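Local coordinates for ABC-type transport system, sugar-family extracellular solute-binding protein (Peptoclostridium difficile 630, PDB 6HNI) that probably serves as the tyrosine-binding, substrate-capturing lipoprotein of an ABC transporter and also has adhesive properties, at residues P71-I76 with T93-A98; K79-K84 with N101-I106; K24-T29 with E57-D62; G159-T164 with K190-S195. The protein carries 1 engineered substitution. All coordinates share one frame; numbering follows the deposited sequence.

Interaction 1 (P71-I76 with T93-A98); sequences PTTQSI and TPSAQA. With TYR (tyrosine), chain B.
The helical segments 71-76 and 93-98 run roughly parallel, their N-to-C directions 41° apart and their axes 8.6 Å apart at closest approach. They belong to neighbouring helices on one face of the parallel sheet in the N-terminal lobe of a periplasmic-binding-protein fold, where I76 and S95 both rest on T29 of strand 24-30. The closest pair of CA atoms, Q74 CA and A98 CA, is 5.1 Å apart, a spacing that the small alanine allows. A98 CB presses against the other helix 3.3 Å from T73 O, while the Q74 chain, bent at chi2, brings its amide alongside, NE2 lying 3.7 Å from the same A98 CB. Glutamine suits this place, its amide covering the buried methyl at the exposed margin of the contact. T73 puts OG1 in the crowded position between its own backbone N and carbonyl carbon (chi1 67°); there the hydroxyl bonds back to M70 O, and CG2 is left to face S95 OG. S95 OG is itself occupied by S92 and I91 O. Water joins the two backbones, donating to T73 O at 2.8 Å and to S95 O at 3.0 Å, so one molecule spans two helical carbonyls that do not meet directly. The start of the second helix forms part of the tyrosine pocket, and its N-terminal peptides would favour a negative carboxylate. T93 grips both carboxylate oxygens: its backbone N donates almost straight (176°) to ligand O, and T93 OG1 donates to OXT at 2.6 Å.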
loop_
_atom_site.group_PDB
_atom_site.type_symbol
_atom_site.label_atom_id
_atom_site.label_comp_id
_atom_site.label_asym_id
_atom_site.label_seq_id
_atom_site.Cartn_x
_atom_site.Cartn_y
_atom_site.Cartn_z
ATOM N N PRO A 71 1.712 -17.159 7.164
ATOM C CA PRO A 71 2.237 -18.444 6.725
ATOM C C PRO A 71 1.907 -18.793 5.267
ATOM O O PRO A 71 2.726 -19.450 4.569
ATOM C CB PRO A 71 1.580 -19.449 7.659
ATOM C CG PRO A 71 1.396 -18.672 8.906
ATOM C CD PRO A 71 1.068 -17.261 8.493
ATOM N N THR A 72 0.719 -18.370 4.831
ATOM C CA THR A 72 0.287 -18.651 3.479
ATOM C C THR A 72 1.113 -17.822 2.513
ATOM O O THR A 72 1.379 -18.302 1.376
ATOM C CB THR A 72 -1.215 -18.420 3.314
ATOM O OG1 THR A 72 -1.905 -19.188 4.319
ATOM C CG2 THR A 72 -1.717 -18.880 1.953
ATOM N N THR A 73 1.574 -16.629 2.840
ATOM C CA THR A 73 2.492 -15.912 1.896
ATOM C C THR A 73 3.713 -16.765 1.658
ATOM O O THR A 73 4.295 -16.761 0.511
ATOM C CB THR A 73 2.955 -14.500 2.381
ATOM O OG1 THR A 73 3.792 -14.599 3.526
ATOM C CG2 THR A 73 1.794 -13.619 2.657
ATOM N N GLN A 74 4.161 -17.502 2.659
ATOM C CA GLN A 74 5.369 -18.307 2.541
ATOM C C GLN A 74 5.107 -19.598 1.786
ATOM O O GLN A 74 5.943 -19.972 0.933
ATOM C CB GLN A 74 5.916 -18.614 3.935
ATOM C CG GLN A 74 6.317 -17.337 4.679
ATOM C CD GLN A 74 7.679 -16.804 4.333
ATOM O OE1 GLN A 74 8.504 -17.455 3.686
ATOM N NE2 GLN A 74 7.949 -15.569 4.783
ATOM N N SER A 75 3.989 -20.260 2.012
ATOM C CA SER A 75 3.666 -21.488 1.253
ATOM C C SER A 75 3.389 -21.159 -0.196
ATOM O O SER A 75 3.772 -21.984 -1.053
ATOM C CB SER A 75 2.496 -22.247 1.866
ATOM O OG SER A 75 1.306 -21.500 1.936
ATOM N N ILE A 76 2.737 -20.050 -0.510
ATOM C CA ILE A 76 2.501 -19.675 -1.940
ATOM C C ILE A 76 3.856 -19.551 -2.583
ATOM O O ILE A 76 4.047 -20.033 -3.732
ATOM C CB ILE A 76 1.711 -18.348 -2.039
ATOM C CG1 ILE A 76 0.238 -18.551 -1.600
ATOM C CG2 ILE A 76 1.857 -17.722 -3.405
ATOM C CD1 ILE A 76 -0.526 -17.291 -1.333
ATOM N N THR A 93 4.678 -5.779 0.764
ATOM C CA THR A 93 5.925 -6.116 1.403
ATOM C C THR A 93 5.952 -7.561 1.903
ATOM O O THR A 93 6.902 -8.275 1.662
ATOM C CB THR A 93 6.346 -5.077 2.449
ATOM O OG1 THR A 93 6.574 -3.828 1.829
ATOM C CG2 THR A 93 7.579 -5.499 3.205
ATOM N N PRO A 94 4.955 -7.971 2.725
ATOM C CA PRO A 94 4.977 -9.370 3.166
ATOM C C PRO A 94 5.031 -10.422 2.042
ATOM O O PRO A 94 5.786 -11.415 2.146
ATOM C CB PRO A 94 3.725 -9.487 4.061
ATOM C CG PRO A 94 3.425 -8.080 4.468
ATOM C CD PRO A 94 3.793 -7.257 3.252
ATOM N N SER A 95 4.262 -10.183 0.976
ATOM C CA SER A 95 4.285 -11.155 -0.115
ATOM C C SER A 95 5.639 -11.183 -0.848
ATOM O O SER A 95 6.130 -12.251 -1.183
ATOM C CB SER A 95 3.156 -10.806 -1.074
ATOM O OG SER A 95 1.858 -10.854 -0.476
ATOM N N ALA A 96 6.229 -9.999 -1.012
ATOM C CA ALA A 96 7.544 -9.869 -1.627
ATOM C C ALA A 96 8.655 -10.482 -0.818
ATOM O O ALA A 96 9.558 -11.119 -1.322
ATOM C CB ALA A 96 7.830 -8.422 -1.949
ATOM N N GLN A 97 8.606 -10.229 0.511
ATOM C CA GLN A 97 9.616 -10.811 1.383
ATOM C C GLN A 97 9.577 -12.338 1.361
ATOM O O GLN A 97 10.639 -12.988 1.323
ATOM C CB GLN A 97 9.492 -10.291 2.838
ATOM C CG GLN A 97 9.912 -8.866 2.942
ATOM C CD GLN A 97 9.810 -8.370 4.391
ATOM O OE1 GLN A 97 8.740 -8.502 5.011
ATOM N NE2 GLN A 97 10.872 -7.732 4.865
ATOM N N ALA A 98 8.369 -12.884 1.344
ATOM C CA ALA A 98 8.216 -14.325 1.242
ATOM C C ALA A 98 8.784 -14.891 -0.091
ATOM O O ALA A 98 9.429 -15.896 -0.089
ATOM C CB ALA A 98 6.784 -14.730 1.408
HETATM N N TYR B . 2.748 -0.257 1.304
HETATM C CA TYR B . 2.264 -1.581 1.734
HETATM C C TYR B . 3.425 -2.562 1.761
HETATM O O TYR B . 3.178 -3.748 1.944
HETATM C CB TYR B . 1.019 -2.046 0.951
HETATM C CG TYR B . -0.174 -1.184 1.199
HETATM C CD1 TYR B . -0.778 -1.173 2.491
HETATM C CD2 TYR B . -0.701 -0.333 0.275
HETATM C CE1 TYR B . -1.822 -0.326 2.757
HETATM C CE2 TYR B . -1.752 0.522 0.526
HETATM C CZ TYR B . -2.329 0.530 1.818
HETATM O OH TYR B . -3.377 1.386 2.093
HETATM O OXT TYR B . 4.568 -2.157 1.702
HETATM O O HOH W 1 4.463 -14.700 -1.407
#

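Interaction 2 (K79-K84 with N101-I106); sequences KFASDK and NATKDI
T103 OG1 accepts two backbone hydrogen bonds, from D105 N and from I106 N, each with a donor-to-OG1 distance of 3.2 Å. The bond from I106 N is nearly straight (177°). The hydroxyl is well placed because it stands anti to T103's own backbone N, beside the carbonyl carbon, and so leans over the peptides that follow, making an ST turn and an ST motif just where helix 93-102 gives way to loop. N131, outside both segments, donates through ND2 to T103 O and I106 O and ties down the same turn. With the hydroxyl so engaged, T103 shows carbon to the other segment: its CB lies 4.0 Å from A81 CB. A81 fits between the segments because it is small, its methyl also meeting A102 O at 3.8 Å. These are the C-terminal ends of two neighbouring helices on one face of the N-terminal lobe's Rossmann-like parallel sheet, and F80, T103 and I106 all touch I88 of strand 87-91. I106, extended at chi2 (174°), reaches across with CD1, which sits 3.9 Å from A81 CA and 4.0 Å from F80 O. The same CD1 approaches K84 CA, the residue of positive phi (61°) in a Schellman motif closing helix 70-82. On the outer side K79 NZ bridges to D83 OD1 at 2.8 Å, one turn on, using the syn lone pair of that oxygen.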
loop_
_atom_site.group_PDB
_atom_site.type_symbol
_atom_site.label_atom_id
_atom_site.label_comp_id
_atom_site.label_asym_id
_atom_site.label_seq_id
_atom_site.Cartn_x
_atom_site.Cartn_y
_atom_site.Cartn_z
ATOM N N LYS A 79 5.735 -22.800 -3.232
ATOM C CA LYS A 79 5.155 -23.573 -4.318
ATOM C C LYS A 79 5.498 -22.905 -5.661
ATOM O O LYS A 79 5.798 -23.614 -6.639
ATOM C CB LYS A 79 3.645 -23.681 -4.119
ATOM C CG LYS A 79 2.910 -24.500 -5.165
ATOM C CD LYS A 79 3.470 -25.902 -5.239
ATOM C CE LYS A 79 2.515 -26.920 -5.888
ATOM N NZ LYS A 79 1.989 -26.464 -7.201
ATOM N N PHE A 80 5.477 -21.597 -5.776
ATOM C CA PHE A 80 5.933 -20.941 -7.004
ATOM C C PHE A 80 7.366 -21.272 -7.307
ATOM O O PHE A 80 7.710 -21.512 -8.534
ATOM C CB PHE A 80 5.819 -19.417 -6.925
ATOM C CG PHE A 80 4.440 -18.847 -7.014
ATOM C CD1 PHE A 80 3.328 -19.578 -7.408
ATOM C CD2 PHE A 80 4.260 -17.492 -6.764
ATOM C CE1 PHE A 80 2.082 -18.998 -7.534
ATOM C CE2 PHE A 80 3.012 -16.912 -6.876
ATOM C CZ PHE A 80 1.910 -17.641 -7.220
ATOM N N ALA A 81 8.260 -21.354 -6.350
ATOM C CA ALA A 81 9.647 -21.686 -6.557
ATOM C C ALA A 81 9.778 -23.149 -7.009
ATOM O O ALA A 81 10.472 -23.456 -8.014
ATOM C CB ALA A 81 10.489 -21.390 -5.325
ATOM N N SER A 82 9.096 -24.064 -6.349
ATOM C CA SER A 82 9.189 -25.480 -6.740
ATOM C C SER A 82 8.457 -25.770 -8.086
ATOM O O SER A 82 8.817 -26.707 -8.826
ATOM C CB SER A 82 8.757 -26.375 -5.579
ATOM O OG SER A 82 7.409 -26.175 -5.252
ATOM N N ASP A 83 7.464 -24.956 -8.426
ATOM C CA ASP A 83 6.806 -24.982 -9.734
ATOM C C ASP A 83 7.730 -24.481 -10.837
ATOM O O ASP A 83 7.428 -24.677 -12.009
ATOM C CB ASP A 83 5.591 -24.035 -9.830
ATOM C CG ASP A 83 4.333 -24.535 -9.122
ATOM O OD1 ASP A 83 4.269 -25.738 -8.728
ATOM O OD2 ASP A 83 3.372 -23.680 -8.976
ATOM N N LYS A 84 8.831 -23.820 -10.514
ATOM C CA LYS A 84 9.742 -23.253 -11.529
ATOM C C LYS A 84 9.062 -22.212 -12.418
ATOM O O LYS A 84 9.239 -22.206 -13.660
ATOM C CB LYS A 84 10.455 -24.381 -12.332
ATOM C CG LYS A 84 11.183 -25.398 -11.457
ATOM C CD LYS A 84 11.787 -26.576 -12.204
ATOM C CE LYS A 84 12.618 -27.420 -11.259
ATOM N NZ LYS A 84 12.490 -28.861 -11.534
ATOM N N ASN A 101 12.517 -14.858 0.080
ATOM C CA ASN A 101 12.985 -15.941 0.872
ATOM C C ASN A 101 12.918 -17.270 0.138
ATOM O O ASN A 101 13.776 -18.112 0.329
ATOM C CB ASN A 101 12.166 -16.033 2.188
ATOM C CG ASN A 101 12.433 -14.883 3.148
ATOM O OD1 ASN A 101 13.405 -14.142 3.033
ATOM N ND2 ASN A 101 11.560 -14.777 4.135
ATOM N N ALA A 102 11.866 -17.463 -0.638
ATOM C CA ALA A 102 11.632 -18.729 -1.342
ATOM C C ALA A 102 12.607 -18.993 -2.495
ATOM O O ALA A 102 12.924 -20.138 -2.742
ATOM C CB ALA A 102 10.224 -18.810 -1.862
ATOM N N THR A 103 13.036 -17.930 -3.172
ATOM C CA THR A 103 13.902 -18.080 -4.361
ATOM C C THR A 103 14.807 -16.861 -4.582
ATOM O O THR A 103 14.357 -15.728 -4.518
ATOM C CB THR A 103 13.036 -18.344 -5.626
ATOM O OG1 THR A 103 13.911 -18.548 -6.767
ATOM C CG2 THR A 103 12.107 -17.256 -5.942
ATOM N N LYS A 104 16.071 -17.140 -4.909
ATOM C CA LYS A 104 17.017 -16.083 -5.298
ATOM C C LYS A 104 17.327 -16.180 -6.781
ATOM O O LYS A 104 18.131 -15.407 -7.279
ATOM C CB LYS A 104 18.325 -16.133 -4.513
ATOM C CG LYS A 104 18.201 -16.008 -2.998
ATOM C CD LYS A 104 17.741 -14.646 -2.535
ATOM C CE LYS A 104 17.745 -14.575 -0.996
ATOM N NZ LYS A 104 16.757 -15.579 -0.499
ATOM N N ASP A 105 16.636 -17.075 -7.482
ATOM C CA ASP A 105 16.906 -17.328 -8.938
ATOM C C ASP A 105 15.810 -16.858 -9.890
ATOM O O ASP A 105 16.108 -16.337 -10.963
ATOM C CB ASP A 105 17.172 -18.808 -9.190
ATOM C CG ASP A 105 18.312 -19.336 -8.339
ATOM O OD1 ASP A 105 19.364 -18.646 -8.243
ATOM O OD2 ASP A 105 18.171 -20.420 -7.734
ATOM N N ILE A 106 14.555 -17.091 -9.549
ATOM C CA ILE A 106 13.436 -16.676 -10.376
ATOM C C ILE A 106 13.288 -15.162 -10.235
ATOM O O ILE A 106 13.253 -14.629 -9.104
ATOM C CB ILE A 106 12.141 -17.387 -9.950
ATOM C CG1 ILE A 106 12.267 -18.910 -10.052
ATOM C CG2 ILE A 106 10.885 -16.851 -10.666
ATOM C CD1 ILE A 106 11.080 -19.665 -9.512
#

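Interaction 3 (K24-T29 with E57-D62); sequences KKIGIT and ENIDID
Five backbone hydrogen bonds alternate between the two segments, the straightest being I26 N to D60 O at 2.9 Å (175°), with I26 N lying nearly on the D60 C=O axis. D62 N to I26 O and D60 N to K24 O have the same aligned form. In the first and last the donor stands above the carbonyl plane: K24 N over N58 O at 3.1 Å, and I28 N over D62 O, beyond which I28 pairs on with Q64. The pairing is parallel, K24 with I59 through G27 with D62, as expected of a beta-alpha-beta crossover, here through helix 35-50, and strand 59-65 forms the outer edge of the lobe's five-stranded sheet. On the face toward that helix branched isoleucines pack against one another. I28 CD1 crosses I61 CG2 obliquely at 3.5 Å, and I26 CD1 meets I59 CD1 at 4.1 Å, both I26 and I59 also touching L48. I59 reaches there by holding CG1 in the crowded position (chi1 66°). The opposite face carries K25, D60 and D62 beside the bare CA of G27. D62 has its carboxylate shared between Q64 NE2 at OD1 and K85 NZ, a salt bridge, at OD2.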
loop_
_atom_site.group_PDB
_atom_site.type_symbol
_atom_site.label_atom_id
_atom_site.label_comp_id
_atom_site.label_asym_id
_atom_site.label_seq_id
_atom_site.Cartn_x
_atom_site.Cartn_y
_atom_site.Cartn_z
ATOM N N LYS A 24 5.018 -18.840 -21.026
ATOM C CA LYS A 24 5.673 -18.358 -19.824
ATOM C C LYS A 24 4.676 -18.462 -18.672
ATOM O O LYS A 24 3.506 -18.097 -18.815
ATOM C CB LYS A 24 6.161 -16.898 -20.027
ATOM C CG LYS A 24 7.292 -16.696 -21.076
ATOM C CD LYS A 24 8.578 -17.315 -20.581
ATOM C CE LYS A 24 9.640 -17.470 -21.628
ATOM N NZ LYS A 24 10.336 -16.231 -21.952
ATOM N N LYS A 25 5.167 -19.000 -17.558
ATOM C CA LYS A 25 4.330 -19.207 -16.359
ATOM C C LYS A 25 4.669 -18.159 -15.293
ATOM O O LYS A 25 5.809 -18.030 -14.874
ATOM C CB LYS A 25 4.517 -20.631 -15.822
ATOM C CG LYS A 25 4.181 -21.655 -16.928
ATOM C CD LYS A 25 4.364 -23.125 -16.620
ATOM C CE LYS A 25 4.113 -23.954 -17.894
ATOM N NZ LYS A 25 5.190 -23.773 -18.913
ATOM N N ILE A 26 3.649 -17.383 -14.991
ATOM C CA ILE A 26 3.774 -16.263 -14.063
ATOM C C ILE A 26 2.962 -16.636 -12.828
ATOM O O ILE A 26 1.831 -17.005 -12.906
ATOM C CB ILE A 26 3.234 -14.953 -14.673
ATOM C CG1 ILE A 26 3.965 -14.604 -15.993
ATOM C CG2 ILE A 26 3.255 -13.843 -13.619
ATOM C CD1 ILE A 26 3.363 -13.384 -16.643
ATOM N N GLY A 27 3.595 -16.475 -11.670
ATOM C CA GLY A 27 2.878 -16.574 -10.374
ATOM C C GLY A 27 2.635 -15.191 -9.808
ATOM O O GLY A 27 3.579 -14.392 -9.767
ATOM N N ILE A 28 1.373 -14.932 -9.420
ATOM C CA ILE A 28 1.060 -13.665 -8.741
ATOM C C ILE A 28 0.710 -14.034 -7.286
ATOM O O ILE A 28 -0.133 -14.851 -7.063
ATOM C CB ILE A 28 -0.127 -12.950 -9.366
ATOM C CG1 ILE A 28 0.099 -12.648 -10.878
ATOM C CG2 ILE A 28 -0.425 -11.670 -8.574
ATOM C CD1 ILE A 28 -0.976 -11.832 -11.541
ATOM N N THR A 29 1.466 -13.411 -6.397
ATOM C CA THR A 29 1.248 -13.631 -4.921
ATOM C C THR A 29 0.817 -12.303 -4.330
ATOM O O THR A 29 1.547 -11.331 -4.328
ATOM C CB THR A 29 2.492 -14.249 -4.281
ATOM O OG1 THR A 29 2.249 -14.319 -2.828
ATOM C CG2 THR A 29 3.763 -13.506 -4.459
ATOM N N GLU A 57 -3.109 -17.931 -23.526
ATOM C CA GLU A 57 -2.504 -17.932 -24.872
ATOM C C GLU A 57 -0.986 -18.174 -24.807
ATOM O O GLU A 57 -0.550 -19.312 -24.915
ATOM C CB GLU A 57 -2.904 -16.671 -25.670
ATOM C CG GLU A 57 -4.408 -16.622 -25.962
ATOM C CD GLU A 57 -4.836 -15.554 -26.960
ATOM O OE1 GLU A 57 -3.986 -14.744 -27.394
ATOM O OE2 GLU A 57 -6.040 -15.527 -27.320
ATOM N N ASN A 58 -0.189 -17.134 -24.620
ATOM C CA ASN A 58 1.295 -17.297 -24.530
ATOM C C ASN A 58 1.839 -17.091 -23.109
ATOM O O ASN A 58 3.068 -17.183 -22.859
ATOM C CB ASN A 58 2.002 -16.367 -25.501
ATOM C CG ASN A 58 1.596 -14.913 -25.330
ATOM O OD1 ASN A 58 0.510 -14.594 -24.793
ATOM N ND2 ASN A 58 2.457 -14.019 -25.794
ATOM N N ILE A 59 0.917 -16.829 -22.181
ATOM C CA ILE A 59 1.252 -16.875 -20.735
ATOM C C ILE A 59 0.217 -17.684 -20.003
ATOM O O ILE A 59 -0.900 -17.865 -20.486
ATOM C CB ILE A 59 1.452 -15.498 -20.087
ATOM C CG1 ILE A 59 0.159 -14.682 -20.064
ATOM C CG2 ILE A 59 2.630 -14.786 -20.720
ATOM C CD1 ILE A 59 0.265 -13.386 -19.286
ATOM N N ASP A 60 0.631 -18.138 -18.817
ATOM C CA ASP A 60 -0.247 -18.738 -17.832
ATOM C C ASP A 60 -0.056 -17.972 -16.528
ATOM O O ASP A 60 1.041 -17.885 -16.039
ATOM C CB ASP A 60 0.123 -20.182 -17.574
ATOM C CG ASP A 60 -0.711 -20.771 -16.458
ATOM O OD1 ASP A 60 -1.846 -21.165 -16.771
ATOM O OD2 ASP A 60 -0.264 -20.787 -15.267
ATOM N N ILE A 61 -1.145 -17.398 -16.052
ATOM C CA ILE A 61 -1.118 -16.650 -14.779
ATOM C C ILE A 61 -1.737 -17.528 -13.672
ATOM O O ILE A 61 -2.899 -17.915 -13.775
ATOM C CB ILE A 61 -1.855 -15.314 -14.927
ATOM C CG1 ILE A 61 -1.223 -14.420 -16.013
ATOM C CG2 ILE A 61 -1.851 -14.573 -13.617
ATOM C CD1 ILE A 61 -1.977 -13.118 -16.259
ATOM N N ASP A 62 -0.954 -17.799 -12.612
ATOM C CA ASP A 62 -1.393 -18.555 -11.424
ATOM C C ASP A 62 -1.491 -17.509 -10.294
ATOM O O ASP A 62 -0.479 -17.107 -9.679
ATOM C CB ASP A 62 -0.313 -19.600 -11.133
ATOM C CG ASP A 62 -0.591 -20.482 -9.938
ATOM O OD1 ASP A 62 -1.618 -20.286 -9.249
ATOM O OD2 ASP A 62 0.260 -21.402 -9.706
#

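Interaction 4 (G159-T164 with K190-S195); sequences GVMYNT and KGITTS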
loop_
_atom_site.group_PDB
_atom_site.type_symbol
_atom_site.label_atom_id
_atom_site.label_comp_id
_atom_site.label_asym_id
_atom_site.label_seq_id
_atom_site.Cartn_x
_atom_site.Cartn_y
_atom_site.Cartn_z
ATOM N N GLY A 159 -2.748 10.762 15.884
ATOM C CA GLY A 159 -2.638 9.358 16.215
ATOM C C GLY A 159 -2.203 8.517 15.007
ATOM O O GLY A 159 -2.527 8.870 13.862
ATOM N N VAL A 160 -1.567 7.418 15.311
ATOM C CA VAL A 160 -1.231 6.416 14.255
ATOM C C VAL A 160 -1.329 5.026 14.869
ATOM O O VAL A 160 -0.635 4.702 15.844
ATOM C CB VAL A 160 0.146 6.708 13.647
ATOM C CG1 VAL A 160 1.303 6.613 14.594
ATOM C CG2 VAL A 160 0.371 5.748 12.490
ATOM N N MET A 161 -2.192 4.197 14.294
ATOM C CA MET A 161 -2.262 2.772 14.593
ATOM C C MET A 161 -1.630 2.007 13.431
ATOM O O MET A 161 -1.904 2.320 12.257
ATOM C CB MET A 161 -3.721 2.338 14.857
ATOM C CG MET A 161 -3.862 0.898 15.243
ATOM S SD MET A 161 -5.467 0.482 15.956
ATOM C CE MET A 161 -6.495 0.731 14.531
ATOM N N TYR A 162 -0.818 1.017 13.765
ATOM C CA TYR A 162 -0.085 0.276 12.706
ATOM C C TYR A 162 0.333 -1.074 13.242
ATOM O O TYR A 162 0.374 -1.313 14.473
ATOM C CB TYR A 162 1.108 1.078 12.304
ATOM C CG TYR A 162 2.175 1.233 13.328
ATOM C CD1 TYR A 162 2.011 2.119 14.411
ATOM C CD2 TYR A 162 3.318 0.463 13.288
ATOM C CE1 TYR A 162 2.996 2.251 15.363
ATOM C CE2 TYR A 162 4.308 0.597 14.243
ATOM C CZ TYR A 162 4.145 1.506 15.281
ATOM O OH TYR A 162 5.151 1.630 16.200
ATOM N N ASN A 163 0.703 -1.964 12.350
ATOM C CA ASN A 163 1.210 -3.309 12.621
ATOM C C ASN A 163 2.698 -3.239 12.903
ATOM O O ASN A 163 3.480 -2.955 11.998
ATOM C CB ASN A 163 0.936 -4.199 11.384
ATOM C CG ASN A 163 1.248 -5.666 11.608
ATOM O OD1 ASN A 163 1.819 -6.049 12.643
ATOM N ND2 ASN A 163 0.922 -6.492 10.604
ATOM N N THR A 164 3.121 -3.573 14.122
ATOM C CA THR A 164 4.525 -3.508 14.470
ATOM C C THR A 164 5.370 -4.544 13.730
ATOM O O THR A 164 6.581 -4.436 13.716
ATOM C CB THR A 164 4.730 -3.642 15.987
ATOM O OG1 THR A 164 4.184 -4.881 16.423
ATOM C CG2 THR A 164 4.037 -2.510 16.713
ATOM N N LYS A 190 -0.166 3.671 18.395
ATOM C CA LYS A 190 -0.779 2.451 18.888
ATOM C C LYS A 190 -0.333 1.293 17.997
ATOM O O LYS A 190 -0.891 1.035 16.924
ATOM C CB LYS A 190 -2.294 2.586 18.958
ATOM C CG LYS A 190 -3.032 1.398 19.541
ATOM C CD LYS A 190 -2.638 1.171 20.993
ATOM C CE LYS A 190 -3.485 0.085 21.673
ATOM N NZ LYS A 190 -2.895 -0.426 22.942
ATOM N N GLY A 191 0.722 0.626 18.426
ATOM C CA GLY A 191 1.215 -0.548 17.766
ATOM C C GLY A 191 0.397 -1.769 18.100
ATOM O O GLY A 191 0.196 -2.070 19.295
ATOM N N ILE A 192 -0.065 -2.471 17.061
ATOM C CA ILE A 192 -0.783 -3.742 17.202
ATOM C C ILE A 192 -0.150 -4.823 16.314
ATOM O O ILE A 192 0.749 -4.524 15.512
ATOM C CB ILE A 192 -2.274 -3.554 16.857
ATOM C CG1 ILE A 192 -2.442 -3.170 15.362
ATOM C CG2 ILE A 192 -2.935 -2.546 17.820
ATOM C CD1 ILE A 192 -3.864 -3.223 14.893
ATOM N N THR A 193 -0.583 -6.071 16.474
ATOM C CA THR A 193 -0.088 -7.183 15.663
ATOM C C THR A 193 -1.162 -8.060 15.087
ATOM O O THR A 193 -0.830 -8.885 14.244
ATOM C CB THR A 193 0.890 -8.098 16.433
ATOM O OG1 THR A 193 0.257 -8.588 17.601
ATOM C CG2 THR A 193 2.141 -7.364 16.813
ATOM N N THR A 194 -2.420 -7.874 15.462
ATOM C CA THR A 194 -3.526 -8.724 15.039
ATOM C C THR A 194 -4.759 -7.886 14.733
ATOM O O THR A 194 -4.966 -6.788 15.344
ATOM C CB THR A 194 -3.903 -9.771 16.121
ATOM O OG1 THR A 194 -4.435 -9.080 17.238
ATOM C CG2 THR A 194 -2.712 -10.560 16.539
ATOM N N SER A 195 -5.638 -8.390 13.887
ATOM C CA SER A 195 -6.894 -7.728 13.575
ATOM C C SER A 195 -7.812 -7.648 14.813
ATOM O O SER A 195 -8.627 -6.717 14.927
ATOM C CB SER A 195 -7.694 -8.402 12.461
ATOM O OG SER A 195 -7.942 -9.741 12.755
HETATM O O HOH W 2 1.712 -8.942 13.213
#
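M161 leaves its strand with CG anti to the backbone N (chi1 -177°), and CB passes 3.7 Å from K190 O. CG comes closer to that oxygen, at 3.4 Å, and also meets I192 CD1; SD then lies 4.2 Å from I192 CD1, the two side chains crossing obliquely before M161 bends at chi3 to its methyl tip. Flexible and apolar, it suits this buried spot beside I192, where V198 of helix 198-205 touches both M161 and I192. Beneath them the strands pair in parallel, the two strands of a beta-alpha-beta unit joined by helix 167-183 in the second lobe, with I192 N donating almost straight (176°) to Y162 O at 2.9 Å. On the other face the Y162 ring, turned to the crowded position at chi1, lays one face over G191 CA, which sits 4.1 Å above its plane near the rim, while Y162 OH bonds to E189. G191, lacking a side chain, also admits T164 CG2 to within 3.6 Å of its CA. Beyond the last bridge T164 OG1 touches T193 CG2. N163 OD1, which already accepts from S165 N, takes a second bond at 3.0 Å from a water that also donates to T193 O at 2.7 Å.

Overall arrangement
Interactions 1, 2 and 3 lie in one lobe; interaction 4 lies in the other, its centre about 35 Å from that of interaction 3. Interactions 1 and 2 hold the same two helices, the first buried and beside the ligand, the second nearer the surface at their C-terminal ends. Interactions 3 and 4 are each partly buried, interaction 3 at the outer edge of the sheet below those helices, where the F80 ring packs on G27, CE2 being 3.4 Å from G27 C. Between helices, alanine methyls meet backbone oxygens and the ends of larger side chains without direct bonds across, whereas interactions 3 and 4 are matching parallel ladders with apolar side chains, in crossovers on opposite sides of the chain's centre.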